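Mannitol dehydrogenase (Pseudomonas fluorescens, PDB 1M2W) probably catalyses the NAD-dependent oxidation of D-mannitol at C2 to D-fructose, and the reverse reduction, as a mannitol 2-dehydrogenase. Local coordinates at residues I232-S237 with Q365-Q370; L192-A197 with D287-E292; T84-G89 with P255-P260. All coordinates share one frame; numbering follows the deposited sequence.

Contact 1: residues I232-S237 with Q365-Q370; sequences ITPMTS and QAIADQ. With NAD (nicotinamide-adenine-dinucleotide), chain C.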
# COMPACT_ATOMS: atom_id res chain seq x y z
N ILE A 232 -6.56 -7.06 1.26
CA ILE A 232 -7.37 -5.89 1.56
C ILE A 232 -7.46 -5.73 3.07
O ILE A 232 -7.85 -6.66 3.80
CB ILE A 232 -8.74 -6.02 0.91
CG1 ILE A 232 -8.55 -6.01 -0.63
CG2 ILE A 232 -9.67 -4.89 1.37
CD1 ILE A 232 -9.84 -6.43 -1.38
N THR A 233 -7.09 -4.55 3.54
CA THR A 233 -7.05 -4.24 4.98
C THR A 233 -7.65 -2.85 5.22
O THR A 233 -7.02 -1.83 4.95
CB THR A 233 -5.53 -4.24 5.44
OG1 THR A 233 -4.93 -5.49 5.05
CG2 THR A 233 -5.41 -4.10 6.98
N PRO A 234 -8.88 -2.78 5.73
CA PRO A 234 -9.55 -1.50 6.00
C PRO A 234 -8.89 -0.70 7.13
O PRO A 234 -8.01 -1.19 7.89
CB PRO A 234 -10.96 -1.92 6.47
CG PRO A 234 -11.14 -3.32 5.97
CD PRO A 234 -9.75 -3.93 6.08
N MSE A 235 -9.32 0.56 7.27
CA MSE A 235 -8.80 1.35 8.37
C MSE A 235 -9.48 0.88 9.65
O MSE A 235 -10.61 0.37 9.65
CB MSE A 235 -9.10 2.84 8.17
CG MSE A 235 -8.52 3.38 6.87
SE MSE A 235 -8.87 5.34 6.68
CE MSE A 235 -10.81 5.35 6.65
N THR A 236 -8.76 1.07 10.74
CA THR A 236 -9.23 0.71 12.06
C THR A 236 -10.56 1.43 12.32
O THR A 236 -10.78 2.55 11.86
CB THR A 236 -8.18 1.20 13.15
OG1 THR A 236 -8.71 0.98 14.47
CG2 THR A 236 -7.91 2.70 13.00
N SER A 237 -11.47 0.77 13.02
CA SER A 237 -12.74 1.44 13.38
C SER A 237 -13.22 0.96 14.74
O SER A 237 -12.99 -0.18 15.16
CB SER A 237 -13.85 1.16 12.37
OG SER A 237 -14.40 -0.14 12.48
N GLN A 365 -19.22 -8.10 1.87
CA GLN A 365 -20.05 -7.16 2.61
C GLN A 365 -19.61 -7.00 4.07
O GLN A 365 -19.73 -5.93 4.65
CB GLN A 365 -21.51 -7.65 2.61
CG GLN A 365 -22.04 -8.03 1.23
CD GLN A 365 -22.35 -6.83 0.35
OE1 GLN A 365 -23.14 -5.96 0.74
NE2 GLN A 365 -21.75 -6.77 -0.86
N ALA A 366 -19.05 -8.06 4.65
CA ALA A 366 -18.68 -8.03 6.06
C ALA A 366 -17.49 -7.15 6.39
O ALA A 366 -17.37 -6.63 7.51
CB ALA A 366 -18.38 -9.48 6.53
N ILE A 367 -16.61 -6.94 5.43
CA ILE A 367 -15.39 -6.18 5.75
C ILE A 367 -15.52 -4.67 5.89
O ILE A 367 -14.72 -4.05 6.58
CB ILE A 367 -14.25 -6.54 4.71
CG1 ILE A 367 -12.88 -6.06 5.20
CG2 ILE A 367 -14.57 -5.99 3.33
CD1 ILE A 367 -11.74 -6.79 4.47
N ALA A 368 -16.51 -4.07 5.23
CA ALA A 368 -16.68 -2.61 5.31
C ALA A 368 -15.42 -1.77 5.03
O ALA A 368 -15.00 -0.93 5.84
CB ALA A 368 -17.26 -2.22 6.71
N ASP A 369 -14.81 -1.98 3.87
CA ASP A 369 -13.61 -1.24 3.51
C ASP A 369 -14.08 0.18 3.10
O ASP A 369 -14.97 0.32 2.29
CB ASP A 369 -12.94 -1.95 2.34
CG ASP A 369 -11.53 -1.42 2.09
OD1 ASP A 369 -11.01 -0.77 3.00
OD2 ASP A 369 -10.96 -1.68 1.01
N GLN A 370 -13.48 1.20 3.71
CA GLN A 370 -13.88 2.60 3.51
C GLN A 370 -13.41 3.21 2.20
O GLN A 370 -12.24 3.13 1.89
CB GLN A 370 -13.33 3.45 4.64
CG GLN A 370 -13.69 2.91 6.03
CD GLN A 370 -12.62 2.02 6.66
OE1 GLN A 370 -11.73 1.54 5.98
NE2 GLN A 370 -12.71 1.81 7.99
PA NAD C . -1.91 2.62 7.56
O1A NAD C . -2.44 3.95 7.37
O2A NAD C . -2.47 1.58 8.53
O5B NAD C . -0.33 2.75 7.90
C5B NAD C . 0.53 3.48 6.97
C4B NAD C . 1.90 3.35 7.70
O4B NAD C . 2.90 4.06 6.83
C3B NAD C . 2.01 4.14 9.02
O3B NAD C . 2.99 3.43 9.75
C2B NAD C . 2.47 5.52 8.57
O2B NAD C . 2.96 6.40 9.59
C1B NAD C . 3.55 5.11 7.56
N9A NAD C . 3.92 6.18 6.67
C8A NAD C . 3.17 7.06 5.91
N7A NAD C . 3.90 7.89 5.17
C5A NAD C . 5.21 7.51 5.49
C6A NAD C . 6.42 8.02 5.01
N6A NAD C . 6.56 9.00 4.12
N1A NAD C . 7.61 7.44 5.53
C2A NAD C . 7.58 6.39 6.47
N3A NAD C . 6.38 5.85 6.96
C4A NAD C . 5.22 6.46 6.42
O3 NAD C . -1.88 1.92 6.13
PN NAD C . -1.71 0.43 5.59
O1N NAD C . -3.02 -0.27 5.45
O2N NAD C . -0.71 -0.20 6.46
O5D NAD C . -1.13 0.71 4.10
C5D NAD C . 0.30 1.05 4.03
C4D NAD C . 0.88 0.73 2.67
O4D NAD C . 1.11 -0.67 2.40
C3D NAD C . 0.11 1.27 1.41
O3D NAD C . 0.33 2.65 1.20
C2D NAD C . 0.55 0.34 0.27
O2D NAD C . 1.72 0.71 -0.51
C1D NAD C . 0.71 -0.99 1.00
N1N NAD C . -0.53 -1.80 0.99
C2N NAD C . -1.75 -1.58 1.73
C3N NAD C . -2.80 -2.51 1.48
C7N NAD C . -4.15 -2.33 2.17
O7N NAD C . -5.17 -3.10 1.81
N7N NAD C . -4.23 -1.35 3.03
C4N NAD C . -2.62 -3.59 0.55
C5N NAD C . -1.38 -3.75 -0.13
C6N NAD C . -0.35 -2.87 0.08
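Q370 pairs its side-chain amide with the backbone of M235 at both ends: M235 N donates to Q370 OE1 at 2.9 Å, and Q370 NE2 donates to M235 O at 3.0 Å. The second bond is nearly straight, 169° at the hydrogen, with M235 O close to the plane of the glutamine amide, although NE2 itself stands above the plane of the M235 carbonyl. Gripped twice, the amide is fixed in rotation; the chain turns toward M235 by a bend at chi2 (95°). These bonds join two loops across the domain boundary: 232-237 follows strand 227-230 of the Rossmann domain, while 365-370 belongs to the C-terminal domain, with Q370 at the N-cap position of helix 371-375. The Rossmann-domain loop also binds the cofactor through its backbone. T233 N donates to the carboxamide oxygen O7N of NAD at 3.0 Å, and the carboxamide nitrogen N7N of the same group returns a weak bond to T233 O at 3.4 Å; I232 touches the bound D-mannitol. Next to the glutamine, D369 is held by a salt bridge from its OD1 to R373; the same OD1 rests 3.4 Å from P234 CA, and OD2 touches I232 CG2. M235 is a selenomethionine bent at chi3, and its methyl CE folds back to lie 3.7 Å from Q370 CB. Beyond the polar pairs the packing is apolar: the I367 side chain crosses the P234 ring at about a right angle, and I367 CG1 presses on P234 CG at a tight 3.3 Å.

Contact 2: residues L192-A197 with D287-E292; sequences LPHNGA and DVTPYE
A water bridges E292 OE1 and H194 N, the polar link between the two segments. The water donates to E292 OE1 at 2.6 Å and accepts from H194 N at 3.1 Å, so the carboxylate reaches the backbone of the opposite loop without a direct hydrogen bond. E292 gets there with CG pointing away from its own backbone N (chi1 161°) and a bend at chi2 (-90°) that lays the carboxylate beside P193 and H194. Other hydrogen bonds stay within 287-292: D287 OD1 accepts from T289 N at 3.0 Å, from above the carboxylate plane, and from T289 OG1 at 3.1 Å, on its syn lone pair. The bond from T289 N caps the beginning of helix 289-313, in the C-terminal domain, while H194 occupies the N-cap position of helix 195-208, in the Rossmann domain; the contact therefore brings the starts of two helices from different domains together. Ring contacts centre on H194. T289 OG1 meets the ring at its edge, near the plane, 3.2 Å from H194 CE1, with T289 CG2 also close to CE1. Over one face, offset toward the rim, stand the bridging water and E292 OE1, the latter 3.9 Å from H194 NE2, with ring and carboxylate planes 66° apart. A valine in place of T289 removes the hydroxyl, which would probably leave D287 OD1 with the backbone N alone of these two donors and the H194 ring edge less closely held. Van der Waals contacts complete the interface: E292 CD lies 3.3 Å from P193 CA, and E292 OE2 touches P193 CB at 3.4 Å. K384 of helix 378-385 touches both P193 and L192.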
# COMPACT_ATOMS: atom_id res chain seq x y z
N LEU A 192 3.97 -0.67 -5.83
CA LEU A 192 4.47 0.12 -6.95
C LEU A 192 5.01 -0.90 -7.92
O LEU A 192 5.50 -1.94 -7.49
CB LEU A 192 5.72 0.96 -6.62
CG LEU A 192 5.75 2.04 -5.59
CD1 LEU A 192 5.71 1.37 -4.22
CD2 LEU A 192 7.03 2.90 -5.79
N PRO A 193 4.92 -0.62 -9.22
CA PRO A 193 5.47 -1.55 -10.21
C PRO A 193 6.99 -1.50 -9.92
O PRO A 193 7.54 -0.39 -9.68
CB PRO A 193 5.17 -0.85 -11.54
CG PRO A 193 3.85 -0.04 -11.23
CD PRO A 193 4.09 0.45 -9.81
N HIS A 194 7.67 -2.65 -9.95
CA HIS A 194 9.10 -2.76 -9.68
C HIS A 194 9.46 -2.01 -8.40
O HIS A 194 10.38 -1.18 -8.38
CB HIS A 194 9.88 -2.19 -10.86
CG HIS A 194 9.43 -2.74 -12.17
ND1 HIS A 194 9.73 -4.03 -12.57
CD2 HIS A 194 8.64 -2.22 -13.14
CE1 HIS A 194 9.15 -4.27 -13.73
NE2 HIS A 194 8.48 -3.19 -14.10
N ASN A 195 8.75 -2.33 -7.33
CA ASN A 195 8.98 -1.63 -6.08
C ASN A 195 10.39 -1.75 -5.54
O ASN A 195 10.86 -0.81 -4.90
CB ASN A 195 7.92 -2.01 -5.02
CG ASN A 195 7.91 -3.50 -4.66
OD1 ASN A 195 8.64 -4.32 -5.20
ND2 ASN A 195 7.06 -3.84 -3.72
N GLY A 196 11.06 -2.87 -5.79
CA GLY A 196 12.44 -3.04 -5.34
C GLY A 196 13.34 -2.12 -6.17
O GLY A 196 14.19 -1.42 -5.62
N ALA A 197 13.17 -2.12 -7.49
CA ALA A 197 13.97 -1.20 -8.31
C ALA A 197 13.77 0.27 -7.95
O ALA A 197 14.72 1.09 -8.03
CB ALA A 197 13.68 -1.42 -9.83
N ASP A 287 10.63 -13.87 -11.97
CA ASP A 287 10.18 -12.62 -12.56
C ASP A 287 8.83 -12.22 -11.99
O ASP A 287 7.80 -12.81 -12.34
CB ASP A 287 10.04 -12.74 -14.08
CG ASP A 287 9.78 -11.40 -14.74
OD1 ASP A 287 9.73 -10.35 -14.05
OD2 ASP A 287 9.62 -11.38 -15.97
N VAL A 288 8.83 -11.21 -11.14
CA VAL A 288 7.57 -10.82 -10.53
C VAL A 288 6.79 -9.87 -11.41
O VAL A 288 5.61 -9.68 -11.17
CB VAL A 288 7.74 -10.10 -9.15
CG1 VAL A 288 8.58 -10.92 -8.22
CG2 VAL A 288 8.33 -8.74 -9.34
N THR A 289 7.40 -9.34 -12.48
CA THR A 289 6.68 -8.36 -13.29
C THR A 289 5.25 -8.71 -13.74
O THR A 289 4.34 -7.88 -13.63
CB THR A 289 7.53 -7.92 -14.52
OG1 THR A 289 8.80 -7.43 -14.07
CG2 THR A 289 6.81 -6.80 -15.26
N PRO A 290 5.04 -9.92 -14.27
CA PRO A 290 3.69 -10.28 -14.73
C PRO A 290 2.67 -10.23 -13.58
O PRO A 290 1.52 -9.85 -13.80
CB PRO A 290 3.85 -11.72 -15.27
CG PRO A 290 5.36 -11.80 -15.64
CD PRO A 290 6.04 -10.98 -14.56
N TYR A 291 3.09 -10.64 -12.38
CA TYR A 291 2.24 -10.65 -11.20
C TYR A 291 1.91 -9.24 -10.74
O TYR A 291 0.76 -8.93 -10.42
CB TYR A 291 2.92 -11.37 -10.04
CG TYR A 291 3.16 -12.83 -10.33
CD1 TYR A 291 4.34 -13.24 -10.90
CD2 TYR A 291 2.20 -13.79 -10.01
CE1 TYR A 291 4.60 -14.58 -11.16
CE2 TYR A 291 2.43 -15.16 -10.27
CZ TYR A 291 3.64 -15.54 -10.85
OH TYR A 291 3.89 -16.87 -11.17
N GLU A 292 2.94 -8.41 -10.73
CA GLU A 292 2.75 -7.02 -10.32
C GLU A 292 1.86 -6.23 -11.33
O GLU A 292 0.95 -5.47 -10.93
CB GLU A 292 4.14 -6.37 -10.14
CG GLU A 292 4.12 -4.90 -10.16
CD GLU A 292 4.31 -4.32 -11.56
OE1 GLU A 292 5.39 -4.54 -12.18
OE2 GLU A 292 3.36 -3.63 -12.02
O HOH W 1 7.06 -5.61 -10.56

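Contact 3: residues T84-G89 with P255-P260; sequences TLYELG and PVVCEP
The Y86 ring runs alongside V257, both side chains pointing the same way, with Y86 CD2 3.8 Å from V257 CG2 in an oblique approach. Over one ring face, toward the rim, stands L88 CD2, 3.6 Å above the plane; the other branch of that leucine, CD1, reaches V257 CG1. The E87 carboxylate is the second flat group. Its CD lies 3.9 Å from P260 CA, and a water donates to E87 OE2 at 2.8 Å and to P260 O at 2.7 Å. R231 forms a salt bridge with OE2, and E95 N donates to OE1. On the face shared by L85, V256, E87 and C258, L85 CD2 packs on C258 SG at 3.8 Å; SG sits between the backbone N and carbonyl carbon of its own residue (chi1 57°), which turns it to L85 CG and CD2. Four backbone bonds join the strands: V256 N to T84 O, Y86 N to V256 O (2.7 Å), C258 N to Y86 O (3.2 Å) and L88 N to C258 O. Helix 36-40 covers V256 and C258, whereas helix 238-248 packs on Y86. Segments 84-87 and 256-258 run 28° apart in direction, a twisted parallel pair in which 256-258 is the outermost strand and strand 83-87 its neighbour, closing one edge of the mixed, seven-stranded sheet of the Rossmann domain.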
# COMPACT_ATOMS: atom_id res chain seq x y z
N THR A 84 -4.71 -8.77 17.55
CA THR A 84 -5.59 -9.75 16.91
C THR A 84 -5.74 -9.46 15.42
O THR A 84 -5.99 -8.31 15.05
CB THR A 84 -7.03 -9.68 17.52
OG1 THR A 84 -6.96 -9.70 18.95
CG2 THR A 84 -7.89 -10.86 17.06
N LEU A 85 -5.54 -10.50 14.60
CA LEU A 85 -5.78 -10.41 13.17
C LEU A 85 -7.22 -10.93 13.04
O LEU A 85 -7.51 -12.09 13.30
CB LEU A 85 -4.79 -11.30 12.42
CG LEU A 85 -4.97 -11.25 10.90
CD1 LEU A 85 -3.61 -11.22 10.26
CD2 LEU A 85 -5.75 -12.45 10.42
N TYR A 86 -8.12 -10.06 12.58
CA TYR A 86 -9.56 -10.39 12.54
C TYR A 86 -10.08 -10.47 11.12
O TYR A 86 -10.33 -9.44 10.49
CB TYR A 86 -10.26 -9.28 13.35
CG TYR A 86 -11.73 -9.43 13.58
CD1 TYR A 86 -12.37 -10.66 13.45
CD2 TYR A 86 -12.48 -8.32 13.98
CE1 TYR A 86 -13.77 -10.80 13.72
CE2 TYR A 86 -13.88 -8.46 14.25
CZ TYR A 86 -14.48 -9.69 14.11
OH TYR A 86 -15.85 -9.81 14.30
N GLU A 87 -10.20 -11.69 10.58
CA GLU A 87 -10.66 -11.83 9.21
C GLU A 87 -12.17 -11.61 9.12
O GLU A 87 -12.94 -12.11 9.96
CB GLU A 87 -10.34 -13.23 8.65
CG GLU A 87 -8.87 -13.54 8.57
CD GLU A 87 -8.58 -14.88 7.90
OE1 GLU A 87 -9.50 -15.72 7.80
OE2 GLU A 87 -7.42 -15.07 7.50
N LEU A 88 -12.60 -10.84 8.13
CA LEU A 88 -14.03 -10.61 7.93
C LEU A 88 -14.34 -10.93 6.47
O LEU A 88 -13.65 -10.49 5.57
CB LEU A 88 -14.41 -9.16 8.24
CG LEU A 88 -14.37 -8.80 9.73
CD1 LEU A 88 -14.71 -7.28 9.87
CD2 LEU A 88 -15.39 -9.65 10.52
N GLY A 89 -15.39 -11.71 6.26
CA GLY A 89 -15.75 -12.08 4.91
C GLY A 89 -17.14 -12.70 4.92
O GLY A 89 -17.64 -13.07 6.00
N PRO A 255 -6.92 -4.05 16.98
CA PRO A 255 -6.84 -5.27 16.16
C PRO A 255 -6.68 -4.83 14.71
O PRO A 255 -6.82 -3.63 14.40
CB PRO A 255 -8.19 -5.94 16.40
CG PRO A 255 -9.14 -4.72 16.62
CD PRO A 255 -8.28 -3.79 17.47
N VAL A 256 -6.36 -5.76 13.82
CA VAL A 256 -6.28 -5.41 12.41
C VAL A 256 -7.32 -6.29 11.72
O VAL A 256 -7.37 -7.50 11.95
CB VAL A 256 -4.88 -5.64 11.79
CG1 VAL A 256 -4.39 -7.10 11.94
CG2 VAL A 256 -4.94 -5.28 10.29
N VAL A 257 -8.21 -5.66 10.95
CA VAL A 257 -9.23 -6.42 10.21
C VAL A 257 -8.69 -6.60 8.81
O VAL A 257 -8.00 -5.71 8.29
CB VAL A 257 -10.55 -5.61 10.11
CG1 VAL A 257 -11.44 -6.13 8.97
CG2 VAL A 257 -11.31 -5.76 11.40
N CYS A 258 -8.94 -7.75 8.19
CA CYS A 258 -8.48 -7.96 6.81
C CYS A 258 -9.39 -9.03 6.20
O CYS A 258 -10.16 -9.67 6.91
CB CYS A 258 -7.03 -8.48 6.76
SG CYS A 258 -6.74 -10.02 7.71
N GLU A 259 -9.30 -9.20 4.89
CA GLU A 259 -10.09 -10.24 4.20
C GLU A 259 -9.33 -11.57 4.33
O GLU A 259 -8.14 -11.59 4.68
CB GLU A 259 -10.20 -9.90 2.70
CG GLU A 259 -8.79 -9.88 2.05
CD GLU A 259 -8.85 -9.68 0.54
OE1 GLU A 259 -7.90 -9.12 -0.04
OE2 GLU A 259 -9.85 -10.12 -0.08
N PRO A 260 -10.01 -12.70 4.07
CA PRO A 260 -9.34 -13.99 4.17
C PRO A 260 -8.21 -14.17 3.14
O PRO A 260 -7.17 -14.76 3.45
CB PRO A 260 -10.48 -14.99 3.89
CG PRO A 260 -11.69 -14.29 4.39
CD PRO A 260 -11.48 -12.86 3.95
O HOH W 2 -6.92 -16.66 5.31

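Contacts 1 and 3 adjoin, their centres 9 Å apart: I232 N donates to E259 OE1 at 2.8 Å, and P234 CD packs against V257 O at 3.3 Å, so the NAD-binding loop 232-237 rests on the edge strand 256-258. Contact 2 stands apart, its centre 26 Å from each of the others. Contacts 1 and 2 join the Rossmann and C-terminal domains on opposite sides of the chain's centre; contact 3 stays inside the Rossmann domain. Contacts 1 and 3 border D-mannitol, the I232 and E259 side chains being about 4 and 5 Å from it; at contact 2 the L192 side chain is about 5 Å from NAD but about 10 Å from D-mannitol.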